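Local coordinates for putative diflavin flavoprotein A 3 (Synechocystis sp., PDB 6H0C) that probably passes electrons from NADH to oxygen, reducing it to water, and is represented here by its flavodiiron core of metallo-beta-lactamase-like and flavodoxin-like domains, at residues H83-A86 with N87-H90; I105-N108 with P109-Q112. All blocks are in the same frame, centred on the assembly; numbering follows the deposited sequence.

Contact 1 (H83-A86 with N87-H90). With FLC (citrate anion), chain B.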
loop_
_atom_site.group_PDB
_atom_site.type_symbol
_atom_site.label_atom_id
_atom_site.label_comp_id
_atom_site.label_asym_id
_atom_site.label_seq_id
_atom_site.Cartn_x
_atom_site.Cartn_y
_atom_site.Cartn_z
ATOM N N HIS A 83 -8.600 -0.943 -2.209
ATOM C CA HIS A 83 -7.868 0.182 -1.632
ATOM C C HIS A 83 -8.168 1.412 -2.471
ATOM O O HIS A 83 -8.692 1.289 -3.580
ATOM C CB HIS A 83 -6.362 -0.081 -1.577
ATOM C CG HIS A 83 -5.681 0.028 -2.904
ATOM N ND1 HIS A 83 -5.734 -0.972 -3.851
ATOM C CD2 HIS A 83 -4.931 1.019 -3.445
ATOM C CE1 HIS A 83 -5.048 -0.601 -4.919
ATOM N NE2 HIS A 83 -4.553 0.605 -4.698
ATOM N N VAL A 84 -7.842 2.589 -1.948
ATOM C CA VAL A 84 -8.219 3.839 -2.598
ATOM C C VAL A 84 -7.107 4.870 -2.513
ATOM O O VAL A 84 -6.430 4.984 -1.490
ATOM C CB VAL A 84 -9.505 4.435 -1.966
ATOM C CG1 VAL A 84 -9.744 5.850 -2.438
ATOM C CG2 VAL A 84 -10.703 3.574 -2.288
ATOM N N ASN A 85 -6.925 5.613 -3.602
ATOM C CA ASN A 85 -6.089 6.805 -3.615
ATOM C C ASN A 85 -6.448 7.681 -4.818
ATOM O O ASN A 85 -7.289 7.302 -5.634
ATOM C CB ASN A 85 -4.600 6.440 -3.627
ATOM C CG ASN A 85 -4.235 5.483 -4.743
ATOM O OD1 ASN A 85 -4.457 5.767 -5.925
ATOM N ND2 ASN A 85 -3.647 4.346 -4.375
ATOM N N ALA A 86 -5.811 8.844 -4.926
ATOM C CA ALA A 86 -6.141 9.815 -5.971
ATOM C C ALA A 86 -5.935 9.252 -7.369
ATOM O O ALA A 86 -6.675 9.569 -8.299
ATOM C CB ALA A 86 -5.305 11.082 -5.792
ATOM N N ASN A 87 -4.918 8.414 -7.502
ATOM C CA ASN A 87 -4.579 7.805 -8.777
ATOM C C ASN A 87 -5.714 6.884 -9.250
ATOM O O ASN A 87 -6.210 7.013 -10.369
ATOM C CB ASN A 87 -3.248 7.046 -8.645
ATOM C CG ASN A 87 -2.635 6.683 -9.988
ATOM O OD1 ASN A 87 -3.160 5.842 -10.719
ATOM N ND2 ASN A 87 -1.502 7.300 -10.308
ATOM N N ARG A 88 -6.133 5.965 -8.383
ATOM C CA ARG A 88 -7.267 5.101 -8.679
ATOM C C ARG A 88 -8.562 5.911 -8.836
ATOM O O ARG A 88 -9.428 5.579 -9.651
ATOM C CB ARG A 88 -7.446 4.050 -7.576
ATOM C CG ARG A 88 -6.278 3.074 -7.406
ATOM C CD ARG A 88 -6.255 2.004 -8.479
ATOM N NE ARG A 88 -5.077 1.144 -8.352
ATOM C CZ ARG A 88 -5.069 -0.158 -8.630
ATOM N NH1 ARG A 88 -6.178 -0.760 -9.049
ATOM N NH2 ARG A 88 -3.952 -0.859 -8.482
ATOM N N ALA A 89 -8.702 6.962 -8.035
ATOM C CA ALA A 89 -9.923 7.765 -8.057
ATOM C C ALA A 89 -10.120 8.410 -9.425
ATOM O O ALA A 89 -11.252 8.635 -9.861
ATOM C CB ALA A 89 -9.889 8.822 -6.969
ATOM N N HIS A 90 -9.011 8.684 -10.104
ATOM C CA HIS A 90 -9.053 9.269 -11.438
ATOM C C HIS A 90 -9.826 8.379 -12.419
ATOM O O HIS A 90 -10.718 8.849 -13.131
ATOM C CB HIS A 90 -7.635 9.507 -11.938
ATOM C CG HIS A 90 -7.573 10.100 -13.306
ATOM N ND1 HIS A 90 -7.459 9.331 -14.445
ATOM C CD2 HIS A 90 -7.613 11.389 -13.721
ATOM C CE1 HIS A 90 -7.421 10.122 -15.501
ATOM N NE2 HIS A 90 -7.522 11.374 -15.090
HETATM C CAC FLC B . -0.003 2.870 -4.632
HETATM C CA FLC B . -0.517 3.707 -5.783
HETATM C CB FLC B . -0.909 2.921 -7.022
HETATM C CBC FLC B . -1.975 1.881 -6.745
HETATM C CG FLC B . -1.469 3.921 -8.020
HETATM C CGC FLC B . -1.743 3.251 -9.348
HETATM O OA1 FLC B . -0.417 1.697 -4.428
HETATM O OA2 FLC B . 0.847 3.376 -3.858
HETATM O OB1 FLC B . -1.759 0.686 -7.068
HETATM O OB2 FLC B . -3.068 2.204 -6.214
HETATM O OG1 FLC B . -0.950 3.432 -10.311
HETATM O OG2 FLC B . -2.755 2.510 -9.488
HETATM O OHB FLC B . 0.224 2.280 -7.569
#
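Asn85 OD1 accepts the backbone N-H of Arg88 in a nearly straight bond of 3.0 Å, making Asn85 the N-cap of helix 86-98 in the metallo-beta-lactamase-like domain. The stretch probably corresponds to the H-x-E-x-D-H iron-ligand motif of canonical flavodiiron proteins, with Asn85, Asn87 and Arg88 at positions of the Glu, Asp and second His; here a citrate, probably from the crystallisation liquor, sits beside them.

The cap is the tight part: Asn85 O also takes the N-H of Ala89 at 2.8 Å, so one residue closes the first turn with side chain and backbone. With chi1 at 53°, the amide of Asn85 folds back over the helix start and leaves ND2 pointing at the citrate. The looser side lies at exposed Ala86 and at His90, whose N reaches Ala86 O at 3.1 Å along a more bent path.

The amide of Asn87 lies alongside the citrate, and its OD1 accepts the backbone N-H of Glu57. His83 CE1 sits over one face of the Arg88 guanidinium, toward its rim, the planes 76° apart. His83 ND1 bonds to Asp171, which helps fix the ring's rotation and leaves NE2 directed at citrate OB2, 2.7 Å away. Asn85 ND2 reaches the same oxygen at 2.9 Å. Arg88 NE joins them at 3.1 Å, while its NH2 holds the carboxylate's other oxygen, OB1, at 3.0 Å.

Contact 2 (I105-N108 with P109-Q112)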
loop_
_atom_site.group_PDB
_atom_site.type_symbol
_atom_site.label_atom_id
_atom_site.label_comp_id
_atom_site.label_asym_id
_atom_site.label_seq_id
_atom_site.Cartn_x
_atom_site.Cartn_y
_atom_site.Cartn_z
ATOM N N ILE A 105 -18.462 -0.143 -3.287
ATOM C CA ILE A 105 -18.270 -1.013 -2.134
ATOM C C ILE A 105 -16.838 -0.881 -1.611
ATOM O O ILE A 105 -15.879 -1.109 -2.360
ATOM C CB ILE A 105 -18.536 -2.490 -2.495
ATOM C CG1 ILE A 105 -19.930 -2.654 -3.098
ATOM C CG2 ILE A 105 -18.333 -3.378 -1.279
ATOM C CD1 ILE A 105 -21.045 -2.222 -2.170
ATOM N N CYS A 106 -16.683 -0.528 -0.338
ATOM C CA CYS A 106 -15.341 -0.326 0.210
ATOM C C CYS A 106 -15.323 -0.258 1.738
ATOM O O CYS A 106 -16.365 -0.282 2.384
ATOM C CB CYS A 106 -14.728 0.953 -0.375
ATOM S SG CYS A 106 -15.574 2.478 0.127
ATOM N N SER A 107 -14.131 -0.165 2.311
ATOM C CA SER A 107 -13.997 -0.076 3.756
ATOM C C SER A 107 -14.327 1.329 4.244
ATOM O O SER A 107 -14.479 2.266 3.456
ATOM C CB SER A 107 -12.585 -0.451 4.190
ATOM O OG SER A 107 -11.704 0.635 3.954
ATOM N N ASN A 108 -14.430 1.476 5.556
ATOM C CA ASN A 108 -14.778 2.767 6.119
ATOM C C ASN A 108 -13.689 3.817 5.908
ATOM O O ASN A 108 -13.994 4.948 5.516
ATOM C CB ASN A 108 -15.090 2.635 7.603
ATOM C CG ASN A 108 -15.655 3.902 8.174
ATOM O OD1 ASN A 108 -16.809 4.237 7.920
ATOM N ND2 ASN A 108 -14.843 4.634 8.929
ATOM N N PRO A 109 -12.414 3.456 6.167
ATOM C CA PRO A 109 -11.343 4.422 5.880
ATOM C C PRO A 109 -11.289 4.796 4.389
ATOM O O PRO A 109 -11.046 5.961 4.061
ATOM C CB PRO A 109 -10.068 3.684 6.321
ATOM C CG PRO A 109 -10.547 2.695 7.341
ATOM C CD PRO A 109 -11.900 2.250 6.839
ATOM N N ALA A 110 -11.530 3.825 3.505
ATOM C CA ALA A 110 -11.548 4.087 2.069
ATOM C C ALA A 110 -12.686 5.039 1.711
ATOM O O ALA A 110 -12.518 5.937 0.890
ATOM C CB ALA A 110 -11.670 2.779 1.282
ATOM N N ALA A 111 -13.844 4.842 2.332
ATOM C CA ALA A 111 -14.993 5.709 2.097
ATOM C C ALA A 111 -14.677 7.157 2.476
ATOM O O ALA A 111 -14.990 8.088 1.728
ATOM C CB ALA A 111 -16.203 5.209 2.872
ATOM N N GLN A 112 -14.054 7.341 3.640
ATOM C CA GLN A 112 -13.648 8.671 4.087
ATOM C C GLN A 112 -12.669 9.307 3.106
ATOM O O GLN A 112 -12.794 10.483 2.758
ATOM C CB GLN A 112 -13.026 8.594 5.478
ATOM C CG GLN A 112 -13.997 8.154 6.545
ATOM C CD GLN A 112 -13.310 7.699 7.810
ATOM O OE1 GLN A 112 -12.087 7.584 7.861
ATOM N NE2 GLN A 112 -14.099 7.427 8.841
#
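Ser107 has chi1 at 78°, which sets OG between its own backbone N and carbonyl carbon and turns it forward under the first turn of helix 108-117, against Pro109 and Ala110. There OG accepts the N-H of Ala110 at 3.2 Å, with an N-H...O angle of 161°. Cys106 adopts a similar chi1 of 66°, and its sulfur swings over to Ala111, SG lying 3.9 Å from that residue's CB, while Cys106 CB itself faces the methyl of Ala110.

Ser107 is thus the N-cap between strand 103-106 and helix 108-117, at the opening bend of a beta-alpha-beta unit that runs on to strand 127-129. Its backbone carbonyl starts the helical ladder by accepting Ala111 N at 2.9 Å, and Asn108 O takes Gln112 N one step later at 3.0 Å. Pro109, in the first turn, suits this place: its nitrogen has no hydrogen to offer, and its CD packs 3.3 Å from Ser107 OG. That hydroxyl also bonds to Gly156 O, so the cap oxygen is gripped from the helix and from a separate loop.

The buried side of the turn is made of small groups, Cys106 with the two alanines, and Ala111 continues onto Val129 of the neighbouring strand. On the exposed side, the aliphatic part of Gln112 passes over the Asn108 carbonyl, CG of Gln112 to O of Asn108 at 3.4 Å.

Overall arrangement
Both contacts are helix starts in the same metallo-beta-lactamase-like domain, in series along the chain: contact 1 opens helix 86-98 and contact 2 opens helix 108-117, with strand 103-106 between those helices. They touch where Val84 CG2 packs on Ala110 CB at 3.8 Å, and their centres are about 12 Å apart. The capping side chain is an amide in contact 1 and a hydroxyl in contact 2. Contact 1 is polar and faces the bound citrate, which Lys26, Arg153, Tyr154 and Lys172 also hold. Contact 2 has more buried residues, small apolar groups set against the sheet, with Asn108 and Gln112 exposed.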